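Long-range contact in pentalenene synthase (Streptomyces chartreusis NRRL 3882, PDB 6Q4S), which catalyses the magnesium-dependent cyclisation of farnesyl diphosphate, very probably to the bicyclic sesquiterpenol 7-epi-alpha-eudesmol: residues D49-H60 with H303-T314. Numbering follows the deposited sequence.
Sequences DLPQAAARTYPH and HWINGNYEWALT
Thr57 lays its methyl over the indole of Trp304, CG2 standing 3.6 Å from the centroid of the six-membered ring and almost on its normal. The threonine's rotation explains this: OG1 lies between backbone N and carbonyl carbon (chi1 57°), where it donates to Ala53 O at 2.9 Å from above the carbonyl plane, and CG2 is left to meet the ring. The same indole forms an offset edge-to-face pair with Tyr58, its edge toward the tyrosine face, while the Tyr58 hydroxyl bonds to Ser186 O. Two turns along, Ala53 CB sits over the five-membered ring of Trp311, 3.6 Å from its centroid, a CH-pi contact, and Trp311 NE1 makes a weak, bent bond to Asp49 O. Between the indoles Gly307 lets the backbones close in, its CA 4.7 Å from that of Arg56, whose chain, extended as far as NE, passes Gly307 O; Glu310 CB lies over one guanidinium face. Pro59 CG lies over the centre of the His303 ring. Helix 50-57 thus packs nearly antiparallel on helix 288-313, where Asn308 ND2 bonds Asn223 OD1, a probable magnesium ligand on helix 206-228; helix 63-79 backs Leu50 and Thr57, and helix 183-194 meets Tyr58, His60 and Trp304.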
loop_
_atom_site.group_PDB
_atom_site.type_symbol
_atom_site.label_atom_id
_atom_site.label_comp_id
_atom_site.label_asym_id
_atom_site.label_seq_id
_atom_site.Cartn_x
_atom_site.Cartn_y
_atom_site.Cartn_z
ATOM N N ASP A 49 18.310 -24.044 0.077
ATOM C CA ASP A 49 17.379 -24.616 -0.933
ATOM C C ASP A 49 16.047 -23.871 -1.105
ATOM O O ASP A 49 14.958 -24.457 -1.116
ATOM C CB ASP A 49 17.181 -26.141 -0.740
ATOM C CG ASP A 49 16.746 -26.845 -2.079
ATOM O OD1 ASP A 49 16.784 -26.164 -3.192
ATOM O OD2 ASP A 49 16.369 -28.057 -2.021
ATOM N N LEU A 50 16.133 -22.544 -1.269
ATOM C CA LEU A 50 14.932 -21.749 -1.587
ATOM C C LEU A 50 14.193 -22.159 -2.862
ATOM O O LEU A 50 12.998 -22.156 -2.890
ATOM C CB LEU A 50 15.274 -20.279 -1.698
ATOM C CG LEU A 50 15.766 -19.654 -0.414
ATOM C CD1 LEU A 50 15.668 -18.140 -0.607
ATOM C CD2 LEU A 50 14.970 -20.069 0.808
ATOM N N PRO A 51 14.912 -22.588 -3.913
ATOM C CA PRO A 51 14.179 -23.094 -5.098
ATOM C C PRO A 51 13.144 -24.164 -4.756
ATOM O O PRO A 51 12.033 -24.139 -5.220
ATOM C CB PRO A 51 15.302 -23.628 -5.971
ATOM C CG PRO A 51 16.393 -22.684 -5.653
ATOM C CD PRO A 51 16.348 -22.491 -4.175
ATOM N N GLN A 52 13.499 -25.059 -3.852
ATOM C CA GLN A 52 12.568 -26.076 -3.480
ATOM C C GLN A 52 11.363 -25.518 -2.812
ATOM O O GLN A 52 10.231 -25.922 -3.081
ATOM C CB GLN A 52 13.301 -27.138 -2.623
ATOM C CG GLN A 52 12.422 -28.293 -2.229
ATOM C CD GLN A 52 12.956 -29.020 -0.993
ATOM O OE1 GLN A 52 14.161 -29.058 -0.728
ATOM N NE2 GLN A 52 12.049 -29.543 -0.219
ATOM N N ALA A 53 11.541 -24.539 -1.913
ATOM C CA ALA A 53 10.380 -23.922 -1.296
ATOM C C ALA A 53 9.468 -23.309 -2.357
ATOM O O ALA A 53 8.212 -23.477 -2.312
ATOM C CB ALA A 53 10.857 -22.860 -0.292
ATOM N N ALA A 54 10.081 -22.584 -3.316
ATOM C CA ALA A 54 9.232 -21.964 -4.367
ATOM C C ALA A 54 8.419 -22.990 -5.176
ATOM O O ALA A 54 7.238 -22.801 -5.505
ATOM C CB ALA A 54 10.086 -21.119 -5.261
ATOM N N ALA A 55 9.077 -24.102 -5.497
ATOM C CA ALA A 55 8.423 -25.195 -6.249
ATOM C C ALA A 55 7.253 -25.822 -5.499
ATOM O O ALA A 55 6.272 -26.269 -6.117
ATOM C CB ALA A 55 9.480 -26.265 -6.606
ATOM N N ARG A 56 7.321 -25.849 -4.165
ATOM C CA ARG A 56 6.197 -26.413 -3.304
ATOM C C ARG A 56 5.115 -25.435 -2.969
ATOM O O ARG A 56 3.964 -25.795 -2.782
ATOM C CB ARG A 56 6.823 -26.926 -2.020
ATOM C CG ARG A 56 7.806 -28.068 -2.166
ATOM C CD ARG A 56 8.295 -28.488 -0.771
ATOM N NE ARG A 56 9.207 -29.622 -0.836
ATOM C CZ ARG A 56 8.773 -30.879 -0.992
ATOM N NH1 ARG A 56 7.475 -31.155 -1.072
ATOM N NH2 ARG A 56 9.639 -31.861 -1.043
ATOM N N THR A 57 5.473 -24.139 -2.895
ATOM C CA THR A 57 4.474 -23.114 -2.620
ATOM C C THR A 57 3.743 -22.475 -3.815
ATOM O O THR A 57 2.595 -21.972 -3.662
ATOM C CB THR A 57 5.046 -21.979 -1.732
ATOM O OG1 THR A 57 6.189 -21.373 -2.328
ATOM C CG2 THR A 57 5.479 -22.572 -0.421
ATOM N N TYR A 58 4.369 -22.509 -4.982
ATOM C CA TYR A 58 3.743 -21.995 -6.214
ATOM C C TYR A 58 3.727 -23.128 -7.276
ATOM O O TYR A 58 4.372 -23.026 -8.303
ATOM C CB TYR A 58 4.521 -20.783 -6.736
ATOM C CG TYR A 58 4.490 -19.634 -5.729
ATOM C CD1 TYR A 58 3.280 -19.075 -5.356
ATOM C CD2 TYR A 58 5.641 -19.181 -5.136
ATOM C CE1 TYR A 58 3.215 -18.091 -4.389
ATOM C CE2 TYR A 58 5.578 -18.188 -4.164
ATOM C CZ TYR A 58 4.379 -17.676 -3.786
ATOM O OH TYR A 58 4.258 -16.652 -2.853
ATOM N N PRO A 59 3.040 -24.227 -6.984
ATOM C CA PRO A 59 3.271 -25.417 -7.855
ATOM C C PRO A 59 2.709 -25.332 -9.270
ATOM O O PRO A 59 3.115 -26.145 -10.110
ATOM C CB PRO A 59 2.579 -26.539 -7.079
ATOM C CG PRO A 59 1.482 -25.818 -6.374
ATOM C CD PRO A 59 2.137 -24.550 -5.882
ATOM N N HIS A 60 1.812 -24.378 -9.529
ATOM C CA HIS A 60 1.176 -24.205 -10.838
ATOM C C HIS A 60 1.858 -23.207 -11.750
ATOM O O HIS A 60 1.305 -22.924 -12.771
ATOM C CB HIS A 60 -0.278 -23.832 -10.696
ATOM C CG HIS A 60 -1.089 -24.848 -9.979
ATOM N ND1 HIS A 60 -1.370 -26.088 -10.510
ATOM C CD2 HIS A 60 -1.712 -24.798 -8.775
ATOM C CE1 HIS A 60 -2.106 -26.768 -9.647
ATOM N NE2 HIS A 60 -2.351 -25.995 -8.600
ATOM N N HIS A 303 -1.189 -24.527 -0.343
ATOM C CA HIS A 303 0.140 -24.706 -0.865
ATOM C C HIS A 303 1.175 -24.113 0.055
ATOM O O HIS A 303 2.303 -24.641 0.138
ATOM C CB HIS A 303 0.302 -24.132 -2.312
ATOM C CG HIS A 303 -0.670 -24.707 -3.312
ATOM N ND1 HIS A 303 -1.164 -23.989 -4.382
ATOM C CD2 HIS A 303 -1.241 -25.936 -3.391
ATOM C CE1 HIS A 303 -2.023 -24.735 -5.050
ATOM N NE2 HIS A 303 -2.103 -25.914 -4.456
ATOM N N TRP A 304 0.831 -22.973 0.690
ATOM C CA TRP A 304 1.791 -22.348 1.559
ATOM C C TRP A 304 1.971 -23.143 2.882
ATOM O O TRP A 304 3.097 -23.382 3.320
ATOM C CB TRP A 304 1.444 -20.871 1.808
ATOM C CG TRP A 304 2.346 -20.085 1.027
ATOM C CD1 TRP A 304 2.116 -19.517 -0.252
ATOM C CD2 TRP A 304 3.710 -19.865 1.320
ATOM N NE1 TRP A 304 3.261 -18.944 -0.711
ATOM C CE2 TRP A 304 4.263 -19.122 0.212
ATOM C CE3 TRP A 304 4.533 -20.196 2.407
ATOM C CZ2 TRP A 304 5.581 -18.723 0.170
ATOM C CZ3 TRP A 304 5.886 -19.785 2.368
ATOM C CH2 TRP A 304 6.382 -19.033 1.244
ATOM N N ILE A 305 0.871 -23.451 3.538
ATOM C CA ILE A 305 0.951 -24.183 4.815
ATOM C C ILE A 305 1.656 -25.530 4.596
ATOM O O ILE A 305 2.673 -25.814 5.263
ATOM C CB ILE A 305 -0.434 -24.428 5.438
ATOM C CG1 ILE A 305 -1.123 -23.125 5.755
ATOM C CG2 ILE A 305 -0.255 -25.294 6.699
ATOM C CD1 ILE A 305 -2.606 -23.262 6.099
ATOM N N ASN A 306 1.230 -26.290 3.570
ATOM C CA ASN A 306 1.803 -27.634 3.351
ATOM C C ASN A 306 3.186 -27.634 2.794
ATOM O O ASN A 306 4.101 -28.367 3.297
ATOM C CB ASN A 306 0.902 -28.468 2.512
ATOM C CG ASN A 306 1.129 -29.970 2.752
ATOM O OD1 ASN A 306 1.077 -30.457 3.891
ATOM N ND2 ASN A 306 1.389 -30.698 1.676
ATOM N N GLY A 307 3.408 -26.730 1.837
ATOM C CA GLY A 307 4.678 -26.662 1.165
ATOM C C GLY A 307 5.766 -26.148 2.045
ATOM O O GLY A 307 6.937 -26.573 1.973
ATOM N N ASN A 308 5.423 -25.157 2.858
ATOM C CA ASN A 308 6.408 -24.657 3.807
ATOM C C ASN A 308 6.826 -25.795 4.770
ATOM O O ASN A 308 7.982 -25.970 5.030
ATOM C CB ASN A 308 5.895 -23.463 4.631
ATOM C CG ASN A 308 6.980 -22.925 5.588
ATOM O OD1 ASN A 308 8.000 -22.389 5.169
ATOM N ND2 ASN A 308 6.801 -23.182 6.847
ATOM N N TYR A 309 5.858 -26.530 5.264
ATOM C CA TYR A 309 6.143 -27.639 6.187
ATOM C C TYR A 309 7.083 -28.679 5.563
ATOM O O TYR A 309 8.213 -28.990 6.106
ATOM C CB TYR A 309 4.829 -28.300 6.633
ATOM C CG TYR A 309 5.079 -29.515 7.490
ATOM C CD1 TYR A 309 5.880 -29.432 8.645
ATOM C CD2 TYR A 309 4.589 -30.769 7.125
ATOM C CE1 TYR A 309 6.139 -30.551 9.418
ATOM C CE2 TYR A 309 4.843 -31.894 7.912
ATOM C CZ TYR A 309 5.620 -31.770 9.050
ATOM O OH TYR A 309 5.892 -32.874 9.829
ATOM N N GLU A 310 6.693 -29.132 4.369
ATOM C CA GLU A 310 7.467 -30.187 3.670
ATOM C C GLU A 310 8.787 -29.689 3.303
ATOM O O GLU A 310 9.737 -30.458 3.329
ATOM C CB GLU A 310 6.729 -30.774 2.447
ATOM C CG GLU A 310 5.264 -31.120 2.707
ATOM C CD GLU A 310 5.049 -32.594 2.984
ATOM O OE1 GLU A 310 5.932 -33.140 3.687
ATOM O OE2 GLU A 310 4.020 -33.179 2.497
ATOM N N TRP A 311 8.927 -28.402 2.969
ATOM C CA TRP A 311 10.302 -27.872 2.734
ATOM C C TRP A 311 11.185 -27.839 4.045
ATOM O O TRP A 311 12.405 -28.070 4.029
ATOM C CB TRP A 311 10.207 -26.436 2.129
ATOM C CG TRP A 311 11.457 -25.679 2.088
ATOM C CD1 TRP A 311 12.493 -25.923 1.316
ATOM C CD2 TRP A 311 11.781 -24.496 2.847
ATOM N NE1 TRP A 311 13.488 -24.999 1.541
ATOM C CE2 TRP A 311 13.068 -24.107 2.470
ATOM C CE3 TRP A 311 11.096 -23.733 3.810
ATOM C CZ2 TRP A 311 13.709 -23.002 3.009
ATOM C CZ3 TRP A 311 11.719 -22.632 4.329
ATOM C CH2 TRP A 311 13.028 -22.279 3.939
ATOM N N ALA A 312 10.564 -27.473 5.152
ATOM C CA ALA A 312 11.268 -27.342 6.442
ATOM C C ALA A 312 11.873 -28.696 6.883
ATOM O O ALA A 312 13.038 -28.742 7.255
ATOM C CB ALA A 312 10.324 -26.784 7.496
ATOM N N LEU A 313 11.109 -29.774 6.748
ATOM C CA LEU A 313 11.592 -31.160 6.939
ATOM C C LEU A 313 12.938 -31.504 6.292
ATOM O O LEU A 313 13.762 -32.165 6.904
ATOM C CB LEU A 313 10.557 -32.161 6.436
ATOM C CG LEU A 313 9.243 -32.210 7.201
ATOM C CD1 LEU A 313 8.312 -33.208 6.527
ATOM C CD2 LEU A 313 9.459 -32.576 8.675
ATOM N N THR A 314 13.179 -31.020 5.079
ATOM C CA THR A 314 14.414 -31.315 4.346
ATOM C C THR A 314 15.498 -30.259 4.629
ATOM O O THR A 314 16.367 -30.058 3.788
ATOM C CB THR A 314 14.146 -31.406 2.805
ATOM O OG1 THR A 314 14.014 -30.090 2.241
ATOM C CG2 THR A 314 12.859 -32.190 2.470
HETATM O O HOH W 1 -0.247 -21.331 -5.246
HETATM O O HOH W 2 -3.867 -26.983 -6.419
#